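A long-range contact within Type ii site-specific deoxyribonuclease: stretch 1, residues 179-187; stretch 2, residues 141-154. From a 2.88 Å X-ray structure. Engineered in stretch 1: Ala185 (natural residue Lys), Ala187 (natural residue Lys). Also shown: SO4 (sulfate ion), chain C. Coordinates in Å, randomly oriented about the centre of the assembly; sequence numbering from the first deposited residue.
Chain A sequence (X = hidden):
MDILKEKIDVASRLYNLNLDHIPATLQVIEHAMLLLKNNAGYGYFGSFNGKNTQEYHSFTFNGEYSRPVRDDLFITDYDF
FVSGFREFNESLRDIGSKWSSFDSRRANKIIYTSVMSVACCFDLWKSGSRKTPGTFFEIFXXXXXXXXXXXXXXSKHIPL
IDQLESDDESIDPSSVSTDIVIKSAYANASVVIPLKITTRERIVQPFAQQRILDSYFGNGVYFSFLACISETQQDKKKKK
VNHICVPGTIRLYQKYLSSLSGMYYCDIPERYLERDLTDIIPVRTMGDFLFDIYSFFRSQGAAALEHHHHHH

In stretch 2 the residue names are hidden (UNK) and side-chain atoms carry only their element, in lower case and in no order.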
# COMPACT_ATOMS: atom_id res chain seq x y z
N ASP A 179 -4.63 3.35 14.28
CA ASP A 179 -5.39 4.60 14.23
C ASP A 179 -6.01 4.83 15.58
O ASP A 179 -6.50 3.88 16.18
CB ASP A 179 -6.52 4.49 13.20
CG ASP A 179 -6.02 4.51 11.76
OD1 ASP A 179 -4.80 4.71 11.53
OD2 ASP A 179 -6.86 4.32 10.86
N ILE A 180 -6.00 6.07 16.07
CA ILE A 180 -6.64 6.42 17.35
C ILE A 180 -7.91 7.21 17.12
O ILE A 180 -7.91 8.19 16.39
CB ILE A 180 -5.71 7.20 18.32
CG1 ILE A 180 -4.63 6.27 18.89
CG2 ILE A 180 -6.51 7.82 19.46
CD1 ILE A 180 -3.51 6.97 19.63
N VAL A 181 -9.00 6.78 17.73
CA VAL A 181 -10.26 7.50 17.66
C VAL A 181 -10.55 8.14 19.02
O VAL A 181 -10.61 7.45 20.04
CB VAL A 181 -11.44 6.58 17.23
CG1 VAL A 181 -12.72 7.38 17.03
CG2 VAL A 181 -11.10 5.82 15.96
N ILE A 182 -10.69 9.46 19.02
CA ILE A 182 -11.15 10.18 20.20
C ILE A 182 -12.46 10.87 19.85
O ILE A 182 -12.48 11.70 18.94
CB ILE A 182 -10.14 11.23 20.66
CG1 ILE A 182 -8.77 10.59 20.89
CG2 ILE A 182 -10.64 11.89 21.93
CD1 ILE A 182 -7.64 11.57 21.08
N LYS A 183 -13.53 10.51 20.55
CA LYS A 183 -14.85 11.11 20.36
C LYS A 183 -15.13 12.16 21.42
O LYS A 183 -14.83 11.95 22.60
CB LYS A 183 -15.95 10.05 20.37
CG LYS A 183 -17.36 10.62 20.39
CD LYS A 183 -18.42 9.56 20.16
CE LYS A 183 -19.84 10.15 20.24
NZ LYS A 183 -20.13 11.18 19.20
N SER A 184 -15.70 13.29 21.00
CA SER A 184 -16.01 14.41 21.89
C SER A 184 -17.18 14.10 22.81
O SER A 184 -18.26 13.70 22.34
CB SER A 184 -16.30 15.70 21.10
OG SER A 184 -16.46 16.80 21.98
N ALA A 185 -16.97 14.30 24.10
CA ALA A 185 -18.00 14.05 25.11
C ALA A 185 -19.26 14.90 24.94
O ALA A 185 -20.31 14.56 25.48
CB ALA A 185 -17.42 14.25 26.49
N TYR A 186 -19.15 16.00 24.18
CA TYR A 186 -20.13 17.09 24.22
C TYR A 186 -20.87 17.34 22.90
O TYR A 186 -21.90 18.03 22.87
CB TYR A 186 -19.45 18.38 24.70
CG TYR A 186 -18.69 18.20 26.00
CD1 TYR A 186 -19.36 18.26 27.23
CD2 TYR A 186 -17.32 17.95 26.00
CE1 TYR A 186 -18.66 18.08 28.43
CE2 TYR A 186 -16.61 17.76 27.19
CZ TYR A 186 -17.28 17.84 28.40
OH TYR A 186 -16.58 17.65 29.57
N ALA A 187 -20.35 16.76 21.82
CA ALA A 187 -20.96 16.87 20.50
C ALA A 187 -20.65 15.61 19.67
O ALA A 187 -19.64 14.93 19.91
CB ALA A 187 -20.46 18.12 19.78
N UNK A 141 1.39 7.79 22.11
CA UNK A 141 0.55 8.92 21.81
C UNK A 141 -0.77 8.80 22.53
O UNK A 141 -1.30 9.78 23.04
se UNK A 141 2.44 11.11 20.46
c UNK A 141 0.93 12.38 20.42
c UNK A 141 0.34 9.06 20.31
c UNK A 141 1.56 9.58 19.58
N UNK A 142 -1.29 7.58 22.59
CA UNK A 142 -2.51 7.31 23.30
C UNK A 142 -2.29 7.63 24.76
O UNK A 142 -3.19 8.15 25.42
c UNK A 142 -2.91 5.86 23.12
N UNK A 143 -1.09 7.34 25.26
CA UNK A 143 -0.75 7.72 26.61
C UNK A 143 -0.83 9.25 26.78
O UNK A 143 -1.61 9.72 27.61
c UNK A 143 0.62 7.20 27.00
N UNK A 144 -0.07 10.00 25.98
CA UNK A 144 -0.05 11.47 26.11
C UNK A 144 -1.42 12.10 25.88
O UNK A 144 -1.85 12.96 26.67
c UNK A 144 1.09 12.22 25.31
c UNK A 144 0.60 12.74 23.96
c UNK A 144 2.33 11.36 25.14
N UNK A 145 -2.12 11.71 24.82
CA UNK A 145 -3.42 12.29 24.55
C UNK A 145 -4.38 12.11 25.72
O UNK A 145 -5.35 12.85 25.85
c UNK A 145 -4.11 11.61 20.78
c UNK A 145 -3.60 13.76 21.92
c UNK A 145 -4.02 11.72 23.28
c UNK A 145 -3.44 12.26 21.97
N UNK A 146 -4.09 11.14 26.57
CA UNK A 146 -4.95 10.86 27.72
C UNK A 146 -4.65 11.78 28.89
O UNK A 146 -5.53 12.12 29.66
c UNK A 146 -5.73 8.98 29.25
n UNK A 146 -9.30 7.63 29.22
c UNK A 146 -8.01 8.10 29.78
c UNK A 146 -7.12 8.70 28.71
c UNK A 146 -4.79 9.40 28.15
N UNK A 147 -3.39 12.17 29.01
CA UNK A 147 -3.00 13.11 30.05
C UNK A 147 -3.62 14.46 29.77
O UNK A 147 -4.02 15.17 30.68
c UNK A 147 3.10 10.57 30.48
c UNK A 147 2.85 11.65 29.64
c UNK A 147 0.91 10.70 31.31
c UNK A 147 2.15 10.08 31.33
c UNK A 147 0.62 11.78 30.47
c UNK A 147 -1.20 11.32 31.68
c UNK A 147 -1.48 13.27 30.07
n UNK A 147 -0.22 10.43 32.04
c UNK A 147 1.62 12.26 29.63
c UNK A 147 -0.74 12.16 30.72
N UNK A 148 -3.68 14.79 28.49
CA UNK A 148 -4.05 16.12 28.05
C UNK A 148 -5.55 16.39 28.10
O UNK A 148 -5.99 17.28 28.82
se UNK A 148 -2.87 17.92 24.42
c UNK A 148 -3.65 17.77 26.16
c UNK A 148 -4.11 16.81 23.45
c UNK A 148 -3.55 16.34 26.63
N UNK A 149 -6.31 15.64 27.33
CA UNK A 149 -7.75 15.82 27.30
C UNK A 149 -8.40 14.61 27.94
O UNK A 149 -9.00 13.79 27.25
c UNK A 149 -7.76 17.19 25.21
c UNK A 149 -8.13 14.78 23.59
c UNK A 149 -7.83 14.70 25.06
c UNK A 149 -8.27 15.93 25.86
N UNK A 150 -8.28 14.48 29.26
CA UNK A 150 -8.73 13.23 29.88
C UNK A 150 -10.24 13.08 30.01
O UNK A 150 -10.70 12.12 30.61
c UNK A 150 -7.73 15.40 30.26
c UNK A 150 -8.12 13.29 31.29
c UNK A 150 -7.24 14.49 31.30
N UNK A 151 -11.00 14.03 29.48
CA UNK A 151 -12.47 14.01 29.60
C UNK A 151 -13.21 13.57 28.34
O UNK A 151 -14.44 13.45 28.34
c UNK A 151 -12.97 15.40 30.04
o UNK A 151 -12.45 16.94 31.76
o UNK A 151 -12.50 14.80 32.31
c UNK A 151 -12.61 15.73 31.47
N UNK A 152 -12.46 13.32 27.27
CA UNK A 152 -13.04 12.90 26.00
C UNK A 152 -13.08 11.37 25.90
O UNK A 152 -12.39 10.69 26.65
c UNK A 152 -13.35 15.87 25.03
o UNK A 152 -13.28 17.08 25.32
c UNK A 152 -12.29 13.53 24.82
c UNK A 152 -12.06 15.05 24.98
o UNK A 152 -14.44 15.31 24.78
N UNK A 153 -13.91 10.85 25.00
CA UNK A 153 -14.20 9.42 24.93
C UNK A 153 -13.19 8.67 24.07
O UNK A 153 -13.17 8.79 22.84
c UNK A 153 -15.65 9.16 24.47
c UNK A 153 -18.00 10.22 24.90
c UNK A 153 -16.64 9.80 25.47
c UNK A 153 -15.93 7.65 24.34
N UNK A 154 -12.34 7.88 24.72
CA UNK A 154 -11.27 7.14 24.05
C UNK A 154 -11.69 5.74 23.61
O UNK A 154 -11.24 5.26 22.57
c UNK A 154 -8.09 8.38 24.17
c UNK A 154 -10.05 7.03 24.96
c UNK A 154 -9.20 8.27 24.99
c UNK A 154 -7.63 10.57 25.03
c UNK A 154 -8.75 10.47 25.86
c UNK A 154 -7.30 9.52 24.19
c UNK A 154 -9.52 9.33 25.84
S SO4 C . -13.48 6.51 27.96
O1 SO4 C . -13.25 5.17 28.49
O2 SO4 C . -14.69 7.08 28.55
O3 SO4 C . -12.34 7.38 28.25
O4 SO4 C . -13.66 6.42 26.52

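Position 141 carries two carbons, a selenium and a last carbon, unbranched; its CB lies 4.4 Å from Ile180 CD1, while the end of the chain leads away. This is Met141, as selenomethionine, whose flexible chain can turn into a buried space. Position 142 has a single carbon, and this CB is 3.7 Å from CD1 of Ile180: Ala142, small enough for the isoleucine to rest close to the helix. Position 143 also has one carbon, buried but out of reach of stretch 1, and is Ala143, whose small methyl suits a buried site. Position 144 has one carbon bearing two more, again out of reach; the fork at the first carbon makes it Val144, an apolar residue in a buried setting.

At position 145 four carbons fork at the second, the CA-to-CB bond points toward the strand, and one branch end reaches Ile182. This is Leu145, and its CD1 packs 3.5 Å from CD1 of Ile182, filling space between helix and strand. Position 146 has four carbons in a row ending in nitrogen, and does not touch stretch 1. It is Lys146; its NZ lies 3.2 Å from O3 of the sulfate, a position that suits a positive charge. Position 147 shows one carbon and fused five- and six-membered rings with eight carbons and one nitrogen: Trp147, its large ring system on a side of the helix out of reach of the strand. Position 148 repeats the unbranched selenium chain without touching stretch 1, and is Met148, a long apolar chain in a buried site.

Position 149 has four carbons forked at the first, and the end of its two-carbon arm approaches Ile182. It is Ile149, the first residue to leave helical geometry; its CD1 comes 4.1 Å from CD1 of Ile182, extending the apolar cluster. Position 150 closes three carbons onto its own backbone nitrogen, out of reach of stretch 1, which identifies Pro150. It lies within the type I turn from Ile149 to position 152, where its restricted phi is readily accommodated. Position 151 has two carbons, the second carrying two oxygens, and its CB is 4.3 Å from Tyr186 OH: Asp151, polar and exposed.

Position 152 has three carbons, the third carrying two oxygens, one of which meets the backbone of Ala185. It is Glu152, long enough for OE1 to accept a nearly straight hydrogen bond from Ala185 N at 2.8 Å. Ala185 is engineered, but the donor is its backbone. Position 153 has four carbons forked at the first, its two-carbon arm ending near Ala185: Ile153, beta-branched and suited to extended backbone, whose CD1 lies 4.4 Å from Ala185 CB. Position 154 has one carbon and a six-carbon ring that touches Ile182, hence Phe154. Its CA-to-CB bond points away, yet the ring is long enough for CE1 to meet Ile182 CD1 at 3.7 Å; its backbone N gives sulfate O4 a weak hydrogen bond at 2.7 Å.

The contact joins apolar packing to backbone hydrogen bonding. Ile180 and Ile182 pack against the helix and the segment after it, while an antiparallel bridge pairs the backbones: Ile153 N donates to Lys183 O at 2.8 Å, and Lys183 N to Ile153 O at 2.9 Å. Glu152 extends the polar part to the loop beyond the strand.

Stretch 2 141-154: MAAVLKWMIPDEIF
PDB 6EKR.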